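Local coordinates for protein alpha-L-rhamnosidase (Aspergillus terreus, PDB 6GSZ) that probably hydrolyses terminal non-reducing alpha-L-rhamnose residues of alpha-L-rhamnosides, acting as a calcium-binding, glycosylated glycosidase, at residues 109-114 and 182-187; 131-136 and 286-291; 149-152 and 156-159; 173-178 and 221-226. All coordinates share one frame; numbering follows the deposited sequence.

Interaction 1: 109-114 and 182-187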
loop_
_atom_site.group_PDB
_atom_site.type_symbol
_atom_site.label_atom_id
_atom_site.label_comp_id
_atom_site.label_asym_id
_atom_site.label_seq_id
_atom_site.Cartn_x
_atom_site.Cartn_y
_atom_site.Cartn_z
ATOM N N ASP A 109 24.394 17.048 -10.390
ATOM C CA ASP A 109 24.935 17.564 -11.644
ATOM C C ASP A 109 24.100 17.072 -12.833
ATOM O O ASP A 109 24.052 17.719 -13.857
ATOM C CB ASP A 109 26.406 17.173 -11.807
ATOM C CG ASP A 109 27.359 18.070 -11.017
ATOM O OD1 ASP A 109 26.917 19.127 -10.481
ATOM O OD2 ASP A 109 28.528 17.719 -10.942
ATOM N N ASP A 110 23.493 15.880 -12.713
ATOM C CA ASP A 110 22.726 15.316 -13.819
ATOM C C ASP A 110 21.462 16.142 -14.118
ATOM O O ASP A 110 20.851 15.961 -15.156
ATOM C CB ASP A 110 22.336 13.852 -13.528
ATOM C CG ASP A 110 23.485 12.866 -13.645
ATOM O OD1 ASP A 110 24.416 13.106 -14.464
ATOM O OD2 ASP A 110 23.429 11.878 -12.915
ATOM N N TRP A 111 21.061 17.015 -13.180
ATOM C CA TRP A 111 19.927 17.951 -13.402
ATOM C C TRP A 111 20.313 19.179 -14.227
ATOM O O TRP A 111 19.433 19.984 -14.525
ATOM C CB TRP A 111 19.298 18.363 -12.056
ATOM C CG TRP A 111 18.522 17.277 -11.388
ATOM C CD1 TRP A 111 18.964 16.286 -10.562
ATOM C CD2 TRP A 111 17.124 17.020 -11.614
ATOM N NE1 TRP A 111 17.922 15.481 -10.204
ATOM C CE2 TRP A 111 16.790 15.858 -10.870
ATOM C CE3 TRP A 111 16.141 17.670 -12.372
ATOM C CZ2 TRP A 111 15.490 15.375 -10.824
ATOM C CZ3 TRP A 111 14.859 17.160 -12.344
ATOM C CH2 TRP A 111 14.558 16.001 -11.611
ATOM N N HIS A 112 21.604 19.319 -14.554
ATOM C CA HIS A 112 22.073 20.403 -15.395
ATOM C C HIS A 112 21.641 21.717 -14.730
ATOM O O HIS A 112 21.825 21.924 -13.510
ATOM C CB HIS A 112 21.639 20.106 -16.848
ATOM C CG HIS A 112 22.475 19.025 -17.473
ATOM N ND1 HIS A 112 23.432 19.292 -18.433
ATOM C CD2 HIS A 112 22.511 17.677 -17.288
ATOM C CE1 HIS A 112 24.041 18.165 -18.782
ATOM N NE2 HIS A 112 23.506 17.155 -18.084
ATOM N N ASP A 113 21.038 22.614 -15.455
ATOM C CA ASP A 113 20.788 23.922 -14.793
ATOM C C ASP A 113 19.350 24.004 -14.254
ATOM O O ASP A 113 18.862 25.060 -13.934
ATOM C CB ASP A 113 21.146 25.113 -15.691
ATOM C CG ASP A 113 20.606 25.057 -17.110
ATOM O OD1 ASP A 113 20.314 23.936 -17.581
ATOM O OD2 ASP A 113 20.504 26.145 -17.748
ATOM N N ALA A 114 18.667 22.883 -14.127
ATOM C CA ALA A 114 17.282 22.900 -13.631
ATOM C C ALA A 114 17.284 23.292 -12.160
ATOM O O ALA A 114 18.084 22.778 -11.359
ATOM C CB ALA A 114 16.605 21.596 -13.852
ATOM N N HIS A 182 12.829 12.919 -1.576
ATOM C CA HIS A 182 11.783 13.570 -2.369
ATOM C C HIS A 182 11.788 12.923 -3.750
ATOM O O HIS A 182 12.786 12.998 -4.473
ATOM C CB HIS A 182 12.040 15.066 -2.420
ATOM C CG HIS A 182 10.961 15.935 -2.977
ATOM N ND1 HIS A 182 10.672 17.167 -2.420
ATOM C CD2 HIS A 182 10.118 15.746 -4.011
ATOM C CE1 HIS A 182 9.671 17.691 -3.105
ATOM N NE2 HIS A 182 9.340 16.883 -4.113
ATOM N N GLU A 183 10.697 12.205 -4.067
ATOM C CA GLU A 183 10.703 11.430 -5.319
ATOM C C GLU A 183 10.511 12.353 -6.512
ATOM O O GLU A 183 9.821 13.408 -6.411
ATOM C CB GLU A 183 9.632 10.333 -5.379
ATOM C CG GLU A 183 10.003 9.129 -4.522
ATOM C CD GLU A 183 8.951 8.052 -4.442
ATOM O OE1 GLU A 183 8.044 8.013 -5.301
ATOM O OE2 GLU A 183 9.074 7.172 -3.538
ATOM N N TYR A 184 11.157 12.014 -7.626
ATOM C CA TYR A 184 10.911 12.658 -8.904
ATOM C C TYR A 184 10.584 11.573 -9.923
ATOM O O TYR A 184 10.969 10.387 -9.749
ATOM C CB TYR A 184 12.085 13.510 -9.423
ATOM C CG TYR A 184 13.234 12.656 -9.885
ATOM C CD1 TYR A 184 14.178 12.174 -9.002
ATOM C CD2 TYR A 184 13.381 12.376 -11.222
ATOM C CE1 TYR A 184 15.173 11.309 -9.445
ATOM C CE2 TYR A 184 14.375 11.527 -11.675
ATOM C CZ TYR A 184 15.285 11.010 -10.785
ATOM O OH TYR A 184 16.260 10.182 -11.279
ATOM N N ASN A 185 9.853 11.916 -10.962
ATOM C CA ASN A 185 9.359 10.999 -11.965
ATOM C C ASN A 185 10.048 11.182 -13.306
ATOM O O ASN A 185 10.479 12.285 -13.636
ATOM C CB ASN A 185 7.847 11.029 -12.090
ATOM C CG ASN A 185 7.186 10.864 -10.740
ATOM O OD1 ASN A 185 6.412 11.729 -10.283
ATOM N ND2 ASN A 185 7.521 9.780 -10.052
ATOM N N THR A 186 10.107 10.111 -14.086
ATOM C CA THR A 186 10.704 10.092 -15.395
ATOM C C THR A 186 9.669 9.615 -16.416
ATOM O O THR A 186 9.004 8.571 -16.213
ATOM C CB THR A 186 11.921 9.161 -15.427
ATOM O OG1 THR A 186 12.869 9.585 -14.452
ATOM C CG2 THR A 186 12.570 9.178 -16.800
ATOM N N TYR A 187 9.548 10.344 -17.538
ATOM C CA TYR A 187 8.605 9.998 -18.585
ATOM C C TYR A 187 9.321 9.992 -19.937
ATOM O O TYR A 187 10.156 10.868 -20.228
ATOM C CB TYR A 187 7.481 11.028 -18.640
ATOM C CG TYR A 187 6.709 11.139 -17.351
ATOM C CD1 TYR A 187 5.692 10.240 -17.034
ATOM C CD2 TYR A 187 6.977 12.149 -16.434
ATOM C CE1 TYR A 187 4.984 10.322 -15.839
ATOM C CE2 TYR A 187 6.235 12.275 -15.267
ATOM C CZ TYR A 187 5.210 11.389 -14.964
ATOM O OH TYR A 187 4.461 11.532 -13.834
#

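Interaction 2: 131-136 and 286-291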
loop_
_atom_site.group_PDB
_atom_site.type_symbol
_atom_site.label_atom_id
_atom_site.label_comp_id
_atom_site.label_asym_id
_atom_site.label_seq_id
_atom_site.Cartn_x
_atom_site.Cartn_y
_atom_site.Cartn_z
ATOM N N PRO A 131 -3.629 26.659 -7.047
ATOM C CA PRO A 131 -2.630 26.084 -7.939
ATOM C C PRO A 131 -2.061 27.104 -8.921
ATOM O O PRO A 131 -2.764 28.086 -9.315
ATOM C CB PRO A 131 -3.415 24.981 -8.652
ATOM C CG PRO A 131 -4.388 24.549 -7.585
ATOM C CD PRO A 131 -4.872 25.858 -7.020
ATOM N N ILE A 132 -0.814 26.892 -9.318
ATOM C CA ILE A 132 -0.102 27.748 -10.233
ATOM C C ILE A 132 0.207 26.989 -11.518
ATOM O O ILE A 132 0.668 25.828 -11.444
ATOM C CB ILE A 132 1.185 28.283 -9.593
ATOM C CG1 ILE A 132 0.860 29.133 -8.362
ATOM C CG2 ILE A 132 2.044 28.959 -10.636
ATOM C CD1 ILE A 132 0.205 30.428 -8.652
ATOM N N GLN A 133 -0.061 27.593 -12.668
ATOM C CA GLN A 133 0.332 27.143 -13.962
ATOM C C GLN A 133 1.701 27.729 -14.282
ATOM O O GLN A 133 1.888 28.931 -14.159
ATOM C CB GLN A 133 -0.693 27.537 -15.024
ATOM C CG GLN A 133 -2.083 26.935 -14.804
ATOM C CD GLN A 133 -3.145 27.464 -15.740
ATOM O OE1 GLN A 133 -4.091 26.777 -16.064
ATOM N NE2 GLN A 133 -3.067 28.738 -16.122
ATOM N N PHE A 134 2.614 26.902 -14.774
ATOM C CA PHE A 134 3.934 27.281 -15.200
ATOM C C PHE A 134 4.082 26.894 -16.662
ATOM O O PHE A 134 3.650 25.821 -17.053
ATOM C CB PHE A 134 4.993 26.504 -14.426
ATOM C CG PHE A 134 5.076 26.815 -12.953
ATOM C CD1 PHE A 134 5.921 27.802 -12.482
ATOM C CD2 PHE A 134 4.353 26.085 -12.018
ATOM C CE1 PHE A 134 5.999 28.109 -11.128
ATOM C CE2 PHE A 134 4.427 26.382 -10.658
ATOM C CZ PHE A 134 5.274 27.376 -10.208
ATOM N N ARG A 135 4.678 27.779 -17.481
ATOM C CA ARG A 135 4.827 27.425 -18.867
ATOM C C ARG A 135 6.167 27.912 -19.439
ATOM O O ARG A 135 6.763 28.882 -18.992
ATOM C CB ARG A 135 3.678 27.959 -19.730
ATOM C CG ARG A 135 3.740 29.440 -20.064
ATOM C CD ARG A 135 2.503 29.918 -20.824
ATOM N NE ARG A 135 2.227 29.186 -22.040
ATOM C CZ ARG A 135 2.798 29.358 -23.222
ATOM N NH1 ARG A 135 3.645 30.373 -23.418
ATOM N NH2 ARG A 135 2.459 28.535 -24.218
ATOM N N LYS A 136 6.582 27.201 -20.485
ATOM C CA LYS A 136 7.821 27.454 -21.225
ATOM C C LYS A 136 7.627 26.998 -22.675
ATOM O O LYS A 136 7.067 25.932 -22.935
ATOM C CB LYS A 136 8.954 26.675 -20.540
ATOM C CG LYS A 136 10.295 26.648 -21.262
ATOM C CD LYS A 136 11.042 27.926 -21.262
ATOM C CE LYS A 136 12.505 27.732 -21.607
ATOM N NZ LYS A 136 13.231 29.014 -21.696
ATOM N N THR A 286 0.060 37.367 -22.379
ATOM C CA THR A 286 -0.196 38.635 -21.776
ATOM C C THR A 286 -0.864 38.419 -20.432
ATOM O O THR A 286 -1.823 37.608 -20.287
ATOM C CB THR A 286 -1.094 39.521 -22.645
ATOM O OG1 THR A 286 -0.270 39.667 -23.805
ATOM C CG2 THR A 286 -1.481 40.845 -22.000
ATOM N N GLY A 287 -0.340 39.127 -19.448
ATOM C CA GLY A 287 -0.893 39.034 -18.134
ATOM C C GLY A 287 -0.266 37.940 -17.299
ATOM O O GLY A 287 -0.499 37.945 -16.097
ATOM N N TRP A 288 0.521 37.037 -17.904
ATOM C CA TRP A 288 1.257 36.066 -17.119
ATOM C C TRP A 288 2.408 36.773 -16.406
ATOM O O TRP A 288 2.956 37.791 -16.873
ATOM C CB TRP A 288 1.721 34.865 -17.956
ATOM C CG TRP A 288 0.624 33.919 -18.322
ATOM C CD1 TRP A 288 -0.605 34.214 -18.813
ATOM C CD2 TRP A 288 0.621 32.484 -18.143
ATOM N NE1 TRP A 288 -1.375 33.101 -18.975
ATOM C CE2 TRP A 288 -0.652 32.020 -18.560
ATOM C CE3 TRP A 288 1.529 31.533 -17.649
ATOM C CZ2 TRP A 288 -1.009 30.666 -18.510
ATOM C CZ3 TRP A 288 1.166 30.208 -17.581
ATOM C CH2 TRP A 288 -0.086 29.781 -18.014
ATOM N N LEU A 289 2.746 36.235 -15.254
ATOM C CA LEU A 289 3.788 36.753 -14.398
ATOM C C LEU A 289 5.099 36.031 -14.667
ATOM O O LEU A 289 5.113 34.944 -15.263
ATOM C CB LEU A 289 3.361 36.560 -12.943
ATOM C CG LEU A 289 2.035 37.190 -12.559
ATOM C CD1 LEU A 289 1.724 36.933 -11.103
ATOM C CD2 LEU A 289 2.026 38.676 -12.854
ATOM N N GLY A 290 6.170 36.569 -14.074
ATOM C CA GLY A 290 7.428 35.870 -14.077
ATOM C C GLY A 290 7.486 34.738 -13.061
ATOM O O GLY A 290 6.491 34.402 -12.381
ATOM N N THR A 291 8.701 34.202 -12.979
ATOM C CA THR A 291 9.052 33.118 -12.066
ATOM C C THR A 291 10.424 33.426 -11.461
ATOM O O THR A 291 11.175 34.260 -11.991
ATOM C CB THR A 291 9.048 31.732 -12.747
ATOM O OG1 THR A 291 9.989 31.727 -13.832
ATOM C CG2 THR A 291 7.682 31.305 -13.239
#

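Interaction 3: 149-152 and 156-159. With CA (calcium ion), chain B.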
loop_
_atom_site.group_PDB
_atom_site.type_symbol
_atom_site.label_atom_id
_atom_site.label_comp_id
_atom_site.label_asym_id
_atom_site.label_seq_id
_atom_site.Cartn_x
_atom_site.Cartn_y
_atom_site.Cartn_z
ATOM N N LEU A 149 11.337 13.538 -19.830
ATOM C CA LEU A 149 10.989 14.589 -18.869
ATOM C C LEU A 149 11.241 14.036 -17.474
ATOM O O LEU A 149 10.707 12.953 -17.142
ATOM C CB LEU A 149 9.530 15.018 -18.992
ATOM C CG LEU A 149 9.135 16.143 -18.041
ATOM C CD1 LEU A 149 9.854 17.452 -18.384
ATOM C CD2 LEU A 149 7.639 16.350 -18.064
ATOM N N TYR A 150 12.038 14.758 -16.694
ATOM C CA TYR A 150 12.322 14.465 -15.310
ATOM C C TYR A 150 11.674 15.561 -14.477
ATOM O O TYR A 150 11.878 16.762 -14.788
ATOM C CB TYR A 150 13.821 14.464 -15.090
ATOM C CG TYR A 150 14.551 13.506 -15.981
ATOM C CD1 TYR A 150 14.589 12.161 -15.673
ATOM C CD2 TYR A 150 15.231 13.911 -17.115
ATOM C CE1 TYR A 150 15.294 11.265 -16.462
ATOM C CE2 TYR A 150 15.949 13.016 -17.895
ATOM C CZ TYR A 150 15.980 11.672 -17.570
ATOM O OH TYR A 150 16.722 10.834 -18.382
ATOM N N ILE A 151 10.806 15.226 -13.519
ATOM C CA ILE A 151 9.961 16.260 -12.944
ATOM C C ILE A 151 9.519 15.894 -11.542
ATOM O O ILE A 151 9.220 14.724 -11.245
ATOM C CB ILE A 151 8.763 16.503 -13.881
ATOM C CG1 ILE A 151 7.833 17.593 -13.346
ATOM C CG2 ILE A 151 8.023 15.222 -14.211
ATOM C CD1 ILE A 151 6.884 18.172 -14.386
ATOM N N THR A 152 9.434 16.904 -10.692
ATOM C CA THR A 152 8.777 16.800 -9.423
ATOM C C THR A 152 8.230 18.162 -9.025
ATOM O O THR A 152 8.400 19.151 -9.723
ATOM C CB THR A 152 9.687 16.237 -8.325
ATOM O OG1 THR A 152 8.881 15.838 -7.217
ATOM C CG2 THR A 152 10.760 17.192 -7.857
ATOM N N LEU A 156 2.185 18.959 -5.764
ATOM C CA LEU A 156 1.820 17.899 -6.715
ATOM C C LEU A 156 1.765 18.515 -8.100
ATOM O O LEU A 156 1.458 19.733 -8.201
ATOM C CB LEU A 156 0.464 17.316 -6.341
ATOM C CG LEU A 156 0.383 16.645 -4.960
ATOM C CD1 LEU A 156 -1.077 16.281 -4.602
ATOM C CD2 LEU A 156 1.305 15.422 -4.837
ATOM N N TYR A 157 2.005 17.766 -9.156
ATOM C CA TYR A 157 2.058 18.336 -10.488
ATOM C C TYR A 157 1.230 17.530 -11.484
ATOM O O TYR A 157 1.067 16.304 -11.377
ATOM C CB TYR A 157 3.495 18.513 -11.011
ATOM C CG TYR A 157 4.124 17.186 -11.301
ATOM C CD1 TYR A 157 4.788 16.472 -10.318
ATOM C CD2 TYR A 157 3.989 16.601 -12.570
ATOM C CE1 TYR A 157 5.300 15.208 -10.583
ATOM C CE2 TYR A 157 4.468 15.325 -12.828
ATOM C CZ TYR A 157 5.117 14.638 -11.830
ATOM O OH TYR A 157 5.522 13.355 -12.110
ATOM N N GLU A 158 0.811 18.212 -12.549
ATOM C CA GLU A 158 0.279 17.613 -13.758
ATOM C C GLU A 158 0.913 18.349 -14.932
ATOM O O GLU A 158 0.699 19.566 -15.067
ATOM C CB GLU A 158 -1.234 17.740 -13.851
ATOM C CG GLU A 158 -1.838 17.133 -15.080
ATOM C CD GLU A 158 -3.363 17.014 -15.010
ATOM O OE1 GLU A 158 -3.978 17.553 -14.054
ATOM O OE2 GLU A 158 -3.930 16.357 -15.879
ATOM N N ALA A 159 1.666 17.663 -15.779
ATOM C CA ALA A 159 2.384 18.234 -16.901
ATOM C C ALA A 159 1.723 17.894 -18.234
ATOM O O ALA A 159 1.129 16.834 -18.417
ATOM C CB ALA A 159 3.823 17.778 -16.934
HETATM CA CA CA B . -6.178 17.080 -13.491
HETATM O O HOH W 1 -6.452 18.531 -14.855
HETATM O O HOH W 2 -8.192 16.340 -14.106
#

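Interaction 4: 173-178 and 221-226. With MAN (alpha-D-mannopyranose), chain C.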
loop_
_atom_site.group_PDB
_atom_site.type_symbol
_atom_site.label_atom_id
_atom_site.label_comp_id
_atom_site.label_asym_id
_atom_site.label_seq_id
_atom_site.Cartn_x
_atom_site.Cartn_y
_atom_site.Cartn_z
ATOM N N PRO A 173 4.234 13.880 -6.998
ATOM C CA PRO A 173 4.972 12.619 -6.836
ATOM C C PRO A 173 4.598 11.762 -5.639
ATOM O O PRO A 173 5.271 10.751 -5.400
ATOM C CB PRO A 173 6.415 13.159 -6.671
ATOM C CG PRO A 173 6.221 14.410 -5.836
ATOM C CD PRO A 173 4.998 15.009 -6.473
ATOM N N GLY A 174 3.520 12.092 -4.936
ATOM C CA GLY A 174 3.114 11.314 -3.777
ATOM C C GLY A 174 3.690 11.924 -2.502
ATOM O O GLY A 174 4.243 13.053 -2.541
ATOM N N TRP A 175 3.532 11.232 -1.384
ATOM C CA TRP A 175 3.905 11.724 -0.081
ATOM C C TRP A 175 5.138 10.995 0.465
ATOM O O TRP A 175 5.026 9.837 0.910
ATOM C CB TRP A 175 2.748 11.649 0.915
ATOM C CG TRP A 175 3.010 12.399 2.181
ATOM C CD1 TRP A 175 4.065 13.219 2.462
ATOM C CD2 TRP A 175 2.181 12.402 3.352
ATOM N NE1 TRP A 175 3.932 13.764 3.715
ATOM C CE2 TRP A 175 2.790 13.273 4.287
ATOM C CE3 TRP A 175 0.982 11.771 3.689
ATOM C CZ2 TRP A 175 2.221 13.545 5.523
ATOM C CZ3 TRP A 175 0.430 12.011 4.925
ATOM C CH2 TRP A 175 1.031 12.914 5.816
ATOM N N GLN A 176 6.308 11.635 0.389
ATOM C CA GLN A 176 7.548 11.166 1.020
ATOM C C GLN A 176 7.793 12.030 2.269
ATOM O O GLN A 176 7.238 13.133 2.387
ATOM C CB GLN A 176 8.738 11.224 0.052
ATOM C CG GLN A 176 8.539 10.332 -1.181
ATOM C CD GLN A 176 7.801 11.011 -2.321
ATOM O OE1 GLN A 176 8.169 12.137 -2.729
ATOM N NE2 GLN A 176 6.782 10.378 -2.904
ATOM N N SER A 177 8.747 11.612 3.090
ATOM C CA SER A 177 9.318 12.425 4.143
ATOM C C SER A 177 10.269 13.376 3.408
ATOM O O SER A 177 11.477 13.193 3.395
ATOM C CB SER A 177 10.022 11.587 5.186
ATOM O OG SER A 177 9.086 10.769 5.886
ATOM N N TYR A 178 9.675 14.463 2.865
ATOM C CA TYR A 178 10.334 15.251 1.808
ATOM C C TYR A 178 11.639 15.895 2.273
ATOM O O TYR A 178 12.514 16.129 1.423
ATOM C CB TYR A 178 9.436 16.386 1.328
ATOM C CG TYR A 178 8.118 15.964 0.755
ATOM C CD1 TYR A 178 8.028 15.249 -0.431
ATOM C CD2 TYR A 178 6.928 16.315 1.373
ATOM C CE1 TYR A 178 6.803 14.960 -1.011
ATOM C CE2 TYR A 178 5.695 16.025 0.825
ATOM C CZ TYR A 178 5.616 15.328 -0.369
ATOM O OH TYR A 178 4.375 15.073 -0.911
ATOM N N ASN A 221 1.474 24.254 5.356
ATOM C CA ASN A 221 2.847 24.721 5.091
ATOM C C ASN A 221 3.874 23.913 5.882
ATOM O O ASN A 221 4.862 24.464 6.396
ATOM C CB ASN A 221 2.980 26.227 5.358
ATOM C CG ASN A 221 2.048 27.026 4.488
ATOM O OD1 ASN A 221 1.931 26.725 3.302
ATOM N ND2 ASN A 221 1.430 28.066 5.060
ATOM N N ILE A 222 3.670 22.580 5.932
ATOM C CA ILE A 222 4.493 21.760 6.814
ATOM C C ILE A 222 5.945 21.691 6.289
ATOM O O ILE A 222 6.925 21.784 7.069
ATOM C CB ILE A 222 3.884 20.351 6.987
ATOM C CG1 ILE A 222 2.561 20.459 7.762
ATOM C CG2 ILE A 222 4.841 19.417 7.704
ATOM C CD1 ILE A 222 1.737 19.185 7.797
ATOM N N TYR A 223 6.082 21.482 4.978
ATOM C CA TYR A 223 7.391 21.281 4.354
ATOM C C TYR A 223 7.933 22.554 3.698
ATOM O O TYR A 223 9.141 22.708 3.487
ATOM C CB TYR A 223 7.341 20.147 3.333
ATOM C CG TYR A 223 6.991 18.834 3.970
ATOM C CD1 TYR A 223 7.981 18.031 4.524
ATOM C CD2 TYR A 223 5.679 18.395 4.062
ATOM C CE1 TYR A 223 7.676 16.814 5.110
ATOM C CE2 TYR A 223 5.370 17.180 4.668
ATOM C CZ TYR A 223 6.370 16.389 5.193
ATOM O OH TYR A 223 6.050 15.155 5.728
ATOM N N GLY A 224 7.036 23.500 3.409
ATOM C CA GLY A 224 7.313 24.778 2.743
ATOM C C GLY A 224 5.997 25.490 2.614
ATOM O O GLY A 224 4.954 24.943 2.870
ATOM N N ASP A 225 6.065 26.764 2.200
ATOM C CA ASP A 225 4.852 27.580 2.125
ATOM C C ASP A 225 4.594 28.068 0.714
ATOM O O ASP A 225 3.696 28.925 0.546
ATOM C CB ASP A 225 4.911 28.769 3.081
ATOM C CG ASP A 225 5.949 29.821 2.776
ATOM O OD1 ASP A 225 6.709 29.675 1.810
ATOM O OD2 ASP A 225 5.905 30.841 3.485
ATOM N N THR A 226 5.350 27.603 -0.279
ATOM C CA THR A 226 5.318 28.147 -1.646
ATOM C C THR A 226 5.277 26.996 -2.673
ATOM O O THR A 226 6.073 26.055 -2.594
ATOM C CB THR A 226 6.502 29.086 -1.892
ATOM O OG1 THR A 226 6.462 30.137 -0.926
ATOM C CG2 THR A 226 6.444 29.698 -3.284
HETATM C C1 MAN C . 4.272 27.134 12.527
HETATM C C2 MAN C . 2.756 26.962 12.547
HETATM C C3 MAN C . 2.357 25.602 11.982
HETATM C C4 MAN C . 3.023 25.394 10.604
HETATM C C5 MAN C . 4.545 25.569 10.732
HETATM C C6 MAN C . 5.212 25.264 9.382
HETATM O O2 MAN C . 2.148 28.007 11.787
HETATM O O3 MAN C . 0.950 25.528 11.928
HETATM O O4 MAN C . 2.866 24.074 10.079
HETATM O O5 MAN C . 4.821 26.892 11.228
HETATM O O6 MAN C . 4.717 26.293 8.545
#

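Interaction 1: 109-114 and 182-187
Trp111 and Tyr184 form a buried T-shaped (edge-to-face) aromatic pair that fixes a loop against one sheet of a beta-sandwich. The indole supplies the edge: CZ2 and CH2 of its six-membered ring point at one face of the phenol, with Trp111 CZ2 lying 3.7 Å from Tyr184 CG, towards the rim rather than over the middle. The ring planes stand 77° apart and the centroids are 5.1 Å apart. Tyr184 sits at the break within strand 182-188. Its CG is wedged between the backbone N and the carbonyl carbon (chi1 72°), which carries the ring toward the indole. The phenol is anchored at its far end as well, because Tyr184 OH is hydrogen-bonded to Leu105 N. On the other side, Trp111 closes the 3-10 segment 109-111 and starts a type II' turn, in which Ala114 N donates to Trp111 O at 3.0 Å. The chain therefore reverses directly after Trp111. Trp111 also packs on Leu230 and Leu232 of strand 228-237, while Tyr184 touches Thr152 of strand 144-154, so the pair spans three adjacent strands, 228-237, 144-154 and 182-188.

Interaction 2: 131-136 and 286-291
Arg135 on strand 132-140 lays its aliphatic stem across Trp288 from the loop that precedes strand 291-294. Its CB lies just beyond the rim of the indole, 4.0 Å from Trp288 CZ3, and CG comes closer, 3.7 Å from the same Trp288 CZ3. CD makes the tightest approach, 3.5 Å from Trp288 CZ3, and forms a CH-pi contact over the six-membered ring, only 20° off the ring normal. At chi3 the chain bends. NE then finds Trp278 O, and NH1 pairs with Glu137. The guanidinium stands well above the indole, its plane turned 84° from the ring, and any cation-pi attraction is long and weak at best.

Two residues back on the same strand, Gln133 approaches the outer end of the same indole. Its CB lies 3.8 Å from Trp288 CH2, and its extended chain brings NE2 to 3.7 Å from Trp288 CH2, with amide and ring planes only 16° apart. Trp288 NE1 is held by Gln275 OE1. On strand 291-294, Thr291 CG2 meets the edge of the Phe134 ring at CD1, 4.0 Å away, while Thr291 OG1 bonds to Trp251 O. A loop tryptophan thus lies against alternate side chains of one strand, packing onto a sheet of the galactose-binding-like beta-sandwich.

Interaction 3: 149-152 and 156-159
Ile151 lies over the face of the Tyr157 ring, and the two belong to different sheets although their strands are almost consecutive in the chain. Strands 144-154 and 156-161 run close to antiparallel, at 149°, yet form no hairpin: the chain makes a beta-arch that bridges the two layers of the sandwich. The segment axes come within 8.0 Å, and the gap is filled mainly by side chains.

Ile151 CG1 stands over the centre of the Tyr157 ring, 4.0 Å from its centroid, in a CH-pi contact. Ile151 CD1 lies 4.0 Å from Ala159 CB, and Ile151 CG2 3.8 Å from Tyr157 OH. Tyr157 CE1 also reaches the backbone, 4.0 Å from Thr152 CA. Leu149 CD2 adds a looser apolar contact with the Ala159 methyl. A chi1 of 70° sets the phenol over its own backbone and leans it across this layer. Its buried hydroxyl is satisfied in the opposite sheet by Asn185 OD1 and Tyr187 OH.

Glu158 points the other way, out of the arch. Its chain is extended and reaches a calcium ion that Ser392 and two waters also bind, while OE2 forms a salt bridge with Arg165 NE. The carboxylate holds the metal through one oxygen: Glu158 OE1 is 2.3 Å from the calcium, whereas Glu158 OE2 stays 3.4 Å from it.

Interaction 4: 173-178 and 221-226
Tyr223 is met by two aromatic side chains of the loop 173-178, Tyr178 above one ring face and Trp175 at its hydroxyl. The pairing with Tyr178 is T-shaped: the planes are 88° apart, and Tyr178 CD2 points at the centre of the Tyr223 ring, 3.6 Å from Tyr223 CG. Ile222 CG2 lies against the opposite face of Tyr223, so the ring is sandwiched. Trp175, crossing at about a right angle, reaches Tyr223 mainly through NE1. Gln176 O sits over the face of the Tyr178 ring.

Hydrogen bonds fix these rings. Trp175 NE1 donates to Tyr223 OH at 3.2 Å and 156°, with the hydroxyl close to the indole plane; the Trp175 side chain swings opposite its backbone N (chi1 -168°) to get there. Within the loop, Tyr178 OH donates to Gly174 O at 2.6 Å, tying the ring back to its own backbone. Gln176 NE2 gives a bond of 2.9 Å to Pro173 O, from above the carbonyl plane.

The sugar contact is with the backbone: the mannose O6, part of an attached glycan, donates to Asn221 O at 2.8 Å.

Trp208 stacks on Trp175, and Ser177 bonds to Glu501 of helix 488-503. This is an aromatic cluster joining two loops of the galactose-binding-like sandwich where it meets the helical glycosidase domain.

Overall arrangement
From the N terminus, residues 109-114 open interaction 1 and residues 131-136 open interaction 2 before the first has closed. Interaction 3 then opens and closes within a few residues, nested inside both. Segment 173-178 begins interaction 4 just ahead of 182-187, where interaction 1 closes, so these two cross; interaction 4 ends at 221-226, still inside the long loop that interaction 2 closes at 286-291. Interactions 1 and 2 also cross. Spatially, interaction 3 joins the two sheets, interaction 1 packs a loop on one and interaction 2 a loop on the other. Interaction 4 lies beside interactions 1 and 3, touching both through Pro173, and interaction 1 also through Gln176.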